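Local coordinates for protein RsfP (Uncultured bacterium, PDB 4GLJ) that probably catalyses the phosphate-dependent cleavage of methylthioadenosine to adenine and methylthioribose 1-phosphate, and binds the dye rhodamine B, at residues Ile150-Arg153 and Ala154-Ala158; Glu184-Trp187 and Tyr188-Gln192; Ala249-Val252 and Ile253-Ala256. All blocks are in the same frame, centred on the assembly; numbering follows the deposited sequence. Where two conformers were deposited one is given.

Contact 1 (Ile150-Arg153 and Ala154-Ala158)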
# COMPACT_ATOMS: atom_id res chain seq x y z
N ILE A 150 -28.07 0.65 -16.39
CA ILE A 150 -28.06 0.54 -17.87
C ILE A 150 -27.29 -0.73 -18.30
O ILE A 150 -27.76 -1.47 -19.19
CB ILE A 150 -27.49 1.80 -18.54
CG1 ILE A 150 -28.61 2.86 -18.60
CG2 ILE A 150 -26.97 1.51 -19.95
CD1 ILE A 150 -28.20 4.23 -19.01
N LEU A 151 -26.13 -1.01 -17.66
CA LEU A 151 -25.39 -2.18 -18.03
C LEU A 151 -26.15 -3.49 -17.85
O LEU A 151 -25.99 -4.39 -18.68
CB LEU A 151 -23.99 -2.27 -17.37
CG LEU A 151 -23.07 -1.12 -17.83
CD1 LEU A 151 -21.86 -1.05 -16.87
CD2 LEU A 151 -22.59 -1.37 -19.26
N ILE A 152 -26.90 -3.62 -16.75
CA ILE A 152 -27.72 -4.74 -16.47
C ILE A 152 -28.77 -4.91 -17.57
O ILE A 152 -28.97 -6.02 -18.04
CB ILE A 152 -28.42 -4.59 -15.07
CG1 ILE A 152 -27.39 -4.67 -13.92
CG2 ILE A 152 -29.44 -5.67 -14.88
CD1 ILE A 152 -27.90 -4.05 -12.60
N ARG A 153 -29.45 -3.83 -17.95
CA ARG A 153 -30.53 -3.98 -18.96
C ARG A 153 -29.87 -4.21 -20.35
O ARG A 153 -30.42 -4.94 -21.16
CB ARG A 153 -31.44 -2.76 -18.95
CG ARG A 153 -32.26 -2.69 -17.69
CD ARG A 153 -33.24 -1.54 -17.70
NE ARG A 153 -32.56 -0.30 -17.39
CZ ARG A 153 -32.51 0.74 -18.22
NH1 ARG A 153 -33.12 0.69 -19.40
NH2 ARG A 153 -31.88 1.84 -17.83
N ALA A 154 -28.70 -3.60 -20.56
CA ALA A 154 -27.93 -3.76 -21.83
C ALA A 154 -27.56 -5.26 -22.00
O ALA A 154 -27.66 -5.83 -23.11
CB ALA A 154 -26.64 -2.92 -21.84
N TYR A 155 -27.15 -5.89 -20.89
CA TYR A 155 -26.75 -7.31 -20.92
C TYR A 155 -27.95 -8.12 -21.35
O TYR A 155 -27.84 -9.06 -22.17
CB TYR A 155 -26.35 -7.85 -19.50
CG TYR A 155 -25.96 -9.33 -19.52
CD1 TYR A 155 -24.61 -9.72 -19.74
CD2 TYR A 155 -26.90 -10.36 -19.25
CE1 TYR A 155 -24.24 -11.07 -19.75
CE2 TYR A 155 -26.53 -11.69 -19.27
CZ TYR A 155 -25.20 -12.06 -19.50
OH TYR A 155 -24.84 -13.42 -19.50
N ASP A 156 -29.12 -7.82 -20.75
CA ASP A 156 -30.28 -8.60 -21.06
C ASP A 156 -30.67 -8.37 -22.50
O ASP A 156 -31.13 -9.29 -23.16
CB ASP A 156 -31.48 -8.25 -20.16
CG ASP A 156 -31.31 -8.73 -18.73
OD1 ASP A 156 -30.69 -9.80 -18.49
OD2 ASP A 156 -31.83 -8.06 -17.81
N ASN A 157 -30.53 -7.13 -22.96
CA ASN A 157 -30.88 -6.74 -24.35
C ASN A 157 -29.97 -7.38 -25.41
O ASN A 157 -30.34 -7.56 -26.56
CB ASN A 157 -30.87 -5.21 -24.52
CG ASN A 157 -32.07 -4.53 -23.89
OD1 ASN A 157 -32.96 -5.18 -23.36
ND2 ASN A 157 -32.10 -3.22 -23.94
N ALA A 158 -28.79 -7.78 -25.00
CA ALA A 158 -27.79 -8.32 -25.92
C ALA A 158 -28.05 -9.80 -26.17
O ALA A 158 -27.46 -10.39 -27.08
CB ALA A 158 -26.43 -8.12 -25.30
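Asp156 turns its side chain back along helix 145-157 to lie beside the carbonyl of Ile152, and Asn157 does the same beside that of Arg153. Both place CG beside their own backbone N, anti to the carbonyl carbon (chi1 -72° for Asp156, -75° for Asn157), and this directs the flat groups toward the preceding turn. The carboxylate of Asp156 brings OD2 to 3.5 Å from Ile152 O. The amide of Asn157 comes closer, with CG 3.2 Å from Arg153 O, the same oxygen that accepts the N-H of Asn157, N to O 2.8 Å. Ala154 repeats the pattern in its simplest form, its CB resting 3.2 Å from Ile150 O while its N-H is given to the same oxygen. Tyr155 departs from it. With CG anti to the backbone N (chi1 179°), the ring swings off the preceding turn toward Met111 and Cys165 of strands 111-119 and 165-167, and CB remains 3.5 Å from Ile152 O. Ile150 and Leu151 pack on helix 237-263 and strand 111-119 respectively. Arg153 also points away from the following turn. Main-chain N-H groups thus use the carbonyls of Ile150 to Arg153, while the guanidinium group of Arg153 meets two acids: its NE salt bridge to Asp149 stays within the helix, and its NH2 salt bridge to Glu263 ties the helix to helix 237-263.

Contact 2 (Glu184-Trp187 and Tyr188-Gln192)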
# COMPACT_ATOMS: atom_id res chain seq x y z
N GLU A 184 -3.93 -14.56 0.08
CA GLU A 184 -4.49 -13.26 -0.28
C GLU A 184 -5.91 -13.44 -0.80
O GLU A 184 -6.79 -12.69 -0.35
CB GLU A 184 -3.65 -12.51 -1.34
CG GLU A 184 -2.33 -11.96 -0.76
CD GLU A 184 -1.24 -11.68 -1.82
OE1 GLU A 184 -1.41 -11.92 -3.09
OE2 GLU A 184 -0.18 -11.12 -1.37
N SER A 185 -6.12 -14.43 -1.67
CA SER A 185 -7.48 -14.72 -2.15
C SER A 185 -8.44 -15.00 -1.04
O SER A 185 -9.55 -14.49 -1.09
CB SER A 185 -7.51 -15.91 -3.08
OG SER A 185 -6.80 -15.56 -4.18
N HIS A 186 -8.04 -15.82 -0.06
CA HIS A 186 -8.82 -16.10 1.15
C HIS A 186 -9.13 -14.83 1.89
O HIS A 186 -10.27 -14.60 2.37
CB HIS A 186 -8.05 -17.03 2.08
CG HIS A 186 -8.79 -17.34 3.35
ND1 HIS A 186 -8.68 -16.60 4.45
CD2 HIS A 186 -9.70 -18.35 3.64
CE1 HIS A 186 -9.47 -17.10 5.41
NE2 HIS A 186 -10.10 -18.17 4.91
N TRP A 187 -8.11 -13.99 2.05
CA TRP A 187 -8.31 -12.71 2.76
C TRP A 187 -9.33 -11.78 2.02
O TRP A 187 -10.23 -11.19 2.65
CB TRP A 187 -6.93 -12.00 2.91
CG TRP A 187 -6.95 -10.58 3.48
CD1 TRP A 187 -7.76 -10.03 4.47
CD2 TRP A 187 -6.03 -9.50 3.08
NE1 TRP A 187 -7.40 -8.70 4.72
CE2 TRP A 187 -6.35 -8.35 3.90
CE3 TRP A 187 -4.97 -9.42 2.14
CZ2 TRP A 187 -5.66 -7.13 3.77
CZ3 TRP A 187 -4.25 -8.20 2.05
CH2 TRP A 187 -4.60 -7.09 2.85
N TYR A 188 -9.24 -11.70 0.69
CA TYR A 188 -10.19 -10.87 -0.08
C TYR A 188 -11.61 -11.38 0.04
O TYR A 188 -12.58 -10.60 0.17
CB TYR A 188 -9.82 -10.82 -1.55
CG TYR A 188 -8.41 -10.32 -1.80
CD1 TYR A 188 -7.85 -9.30 -1.00
CD2 TYR A 188 -7.66 -10.85 -2.82
CE1 TYR A 188 -6.55 -8.84 -1.20
CE2 TYR A 188 -6.35 -10.40 -3.05
CZ TYR A 188 -5.81 -9.38 -2.24
OH TYR A 188 -4.53 -8.93 -2.45
N ARG A 189 -11.75 -12.72 0.04
CA ARG A 189 -13.04 -13.34 0.39
C ARG A 189 -13.56 -12.95 1.78
O ARG A 189 -14.80 -12.71 1.95
CB ARG A 189 -13.01 -14.89 0.22
CG ARG A 189 -12.76 -15.40 -1.21
CD ARG A 189 -12.73 -16.95 -1.36
NE ARG A 189 -13.71 -17.58 -0.47
CZ ARG A 189 -14.97 -17.91 -0.76
NH1 ARG A 189 -15.49 -17.74 -1.98
NH2 ARG A 189 -15.73 -18.46 0.19
N GLN A 190 -12.68 -12.88 2.79
CA GLN A 190 -13.10 -12.55 4.15
C GLN A 190 -13.54 -11.05 4.18
O GLN A 190 -14.38 -10.64 5.01
CB GLN A 190 -11.94 -12.89 5.13
CG GLN A 190 -12.08 -12.29 6.52
CD GLN A 190 -10.85 -12.57 7.40
OE1 GLN A 190 -10.23 -13.63 7.30
NE2 GLN A 190 -10.49 -11.61 8.22
N MET A 191 -12.99 -10.25 3.27
CA MET A 191 -13.35 -8.81 3.21
C MET A 191 -14.64 -8.65 2.41
O MET A 191 -15.04 -7.55 2.16
CB MET A 191 -12.29 -7.98 2.47
CG MET A 191 -10.95 -7.84 3.15
SD MET A 191 -9.64 -7.46 1.95
CE MET A 191 -10.33 -6.24 0.91
N GLN A 192 -15.24 -9.76 1.98
CA GLN A 192 -16.51 -9.77 1.17
C GLN A 192 -16.33 -9.22 -0.24
O GLN A 192 -17.25 -8.65 -0.77
CB GLN A 192 -17.60 -8.90 1.81
CG GLN A 192 -17.68 -8.95 3.31
CD GLN A 192 -18.43 -10.16 3.75
OE1 GLN A 192 -19.58 -10.06 4.12
NE2 GLN A 192 -17.78 -11.32 3.68
O HOH W 1 -3.12 -10.33 -4.32
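Met191 and Tyr188 meet the same face of the Trp187 indole. Trp187 sends CG anti to its backbone N (chi1 174°), which lays the indole across the next turn, and Met191 SD settles 3.9 Å from the centroid of its five-membered ring, a Met-aromatic contact over the face. Tyr188 is slid toward the rim of the six-membered ring; the two planes, 28° apart, barely overlap, and the closest approach is Trp187 CE3 to Tyr188 CE1 at 3.7 Å. Tyr188 has its CG beside the backbone N (chi1 -57°), bringing one face of its ring against Glu184 O, which sits 3.1 Å from the ring plane while accepting the N-H of Tyr188. The helix, 182-190, is the crossover of a beta-alpha-beta unit between strands 169-173 and 195-197; it closes at Gln192 in a Schellman motif and lies in the trimer interface. Glu184 runs beside Tyr188 in the same direction, and one water bridges them, donating to Glu184 OE1 at 2.6 Å and lying 2.7 Å from Tyr188 OH. Glu184 OE2 accepts a hydrogen bond from the backbone N-H of Asp119 of the second subunit. Trp187 also packs on Trp187 of the third subunit, and Gln190 NE2 donates a hydrogen bond to Gln190 O of the second subunit.

Contact 3 (Ala249-Val252 and Ile253-Ala256)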
# COMPACT_ATOMS: atom_id res chain seq x y z
N ALA A 249 -18.84 -9.07 -24.67
CA ALA A 249 -18.76 -7.69 -24.19
C ALA A 249 -19.11 -6.68 -25.28
O ALA A 249 -19.89 -5.78 -25.01
CB ALA A 249 -17.40 -7.37 -23.56
N GLN A 250 -18.61 -6.86 -26.51
CA GLN A 250 -18.98 -5.98 -27.61
C GLN A 250 -20.50 -5.86 -27.83
O GLN A 250 -21.00 -4.74 -28.08
CB GLN A 250 -18.34 -6.42 -28.95
CG GLN A 250 -16.82 -6.50 -28.93
CD GLN A 250 -16.12 -5.14 -29.00
OE1 GLN A 250 -16.78 -4.08 -29.12
NE2 GLN A 250 -14.79 -5.16 -28.94
N GLN A 251 -21.22 -6.99 -27.73
CA GLN A 251 -22.71 -6.94 -27.87
C GLN A 251 -23.35 -6.16 -26.74
O GLN A 251 -24.26 -5.32 -26.96
CB GLN A 251 -23.33 -8.35 -27.97
CG GLN A 251 -22.70 -9.24 -29.02
CD GLN A 251 -22.57 -8.52 -30.35
OE1 GLN A 251 -23.51 -7.81 -30.80
NE2 GLN A 251 -21.40 -8.67 -31.00
N VAL A 252 -22.80 -6.34 -25.53
CA VAL A 252 -23.32 -5.62 -24.40
C VAL A 252 -23.10 -4.12 -24.52
O VAL A 252 -24.02 -3.34 -24.26
CB VAL A 252 -22.74 -6.18 -23.05
CG1 VAL A 252 -23.35 -5.37 -21.89
CG2 VAL A 252 -23.04 -7.70 -22.92
N ILE A 253 -21.87 -3.71 -24.88
CA ILE A 253 -21.51 -2.32 -25.13
C ILE A 253 -22.45 -1.71 -26.20
O ILE A 253 -22.94 -0.58 -26.03
CB ILE A 253 -20.02 -2.25 -25.61
CG1 ILE A 253 -19.04 -2.45 -24.43
CG2 ILE A 253 -19.65 -0.99 -26.38
CD1 ILE A 253 -17.66 -2.87 -24.98
N LYS A 254 -22.65 -2.42 -27.31
CA LYS A 254 -23.61 -1.92 -28.35
C LYS A 254 -24.95 -1.51 -27.72
O LYS A 254 -25.42 -0.39 -27.88
CB LYS A 254 -23.79 -2.93 -29.51
CG LYS A 254 -22.73 -2.70 -30.56
CD LYS A 254 -22.74 -3.66 -31.76
CE LYS A 254 -21.86 -4.87 -31.46
NZ LYS A 254 -21.31 -5.46 -32.70
N GLN A 255 -25.52 -2.41 -26.94
CA GLN A 255 -26.78 -2.16 -26.24
C GLN A 255 -26.71 -1.04 -25.21
O GLN A 255 -27.64 -0.23 -25.11
CB GLN A 255 -27.29 -3.44 -25.59
CG GLN A 255 -27.67 -4.58 -26.55
CD GLN A 255 -28.69 -4.20 -27.62
OE1 GLN A 255 -29.57 -3.38 -27.42
NE2 GLN A 255 -28.52 -4.78 -28.77
N ALA A 256 -25.58 -0.95 -24.47
CA ALA A 256 -25.40 0.04 -23.44
C ALA A 256 -25.23 1.44 -24.01
O ALA A 256 -25.82 2.38 -23.49
CB ALA A 256 -24.17 -0.31 -22.53
O HOH W 2 -25.91 -6.50 -29.06
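From Ala249 to Ala256 the backbone is regular alpha-helix, as the bond from Ile253 N to Ala249 O illustrates: 2.9 Å long, with a nearly straight N-H...O angle of 175°. This is the middle of helix 237-263, the long helix that packs against the central mixed sheet of the phosphorylase fold. One flank of the helix is apolar. Ile253 has CG1 beside its backbone N, anti to its carbonyl carbon (chi1 -75°), and this carries CG1 back to 3.5 Å from Ala249 O; together Ala249 and Ile253 reach Val96 of strand 92-101, while Val252 packs on Leu217 of strand 213-221. Ala256 faces a different partner, lying against Leu151 and Ala154 of helix 145-157. Polar side chains line much of the rest, Gln255 among them, which packs on Ala154 and Asn157 of that same helix. Gln251 and Lys254 lie next to each other and point the same way, the methylene CE of Lys254 coming 3.4 Å from Gln251 OE1; that CE is also 3.5 Å from Gln250 O. Gln250 gives NE2 to Gln26 O. Gln251 and Gln255 are both folded at chi2, and their amides converge on one water. Two donors grip Gln251 O, namely Gln255 N and this water, at 3.2 Å and 2.9 Å respectively. The same water makes a longer bond to Gln251 OE1 and accepts a hydrogen bond from Gln255 NE2 at 3.1 Å.

Along the chain the three contacts come in series, each about two turns of a different helix within the same phosphorylase-superfamily region. Contacts 1 and 3 are neighbours, their centres about 8 Å apart: helices 145-157 and 237-263 meet where Ala154 CB lies 3.4 Å from Ala256 N, consistent with the small side chains of Ala154 and Ala256, and both helices pack on strands of the one mixed sheet. Contact 2 stands apart, its centre about 29 Å from that of contact 1 and 31 Å from that of contact 3. Its helix, 182-190, takes part in subunit assembly, whereas the other two contacts touch no other chain. Similar local helical geometry thus serves packing within the subunit and association of the trimer.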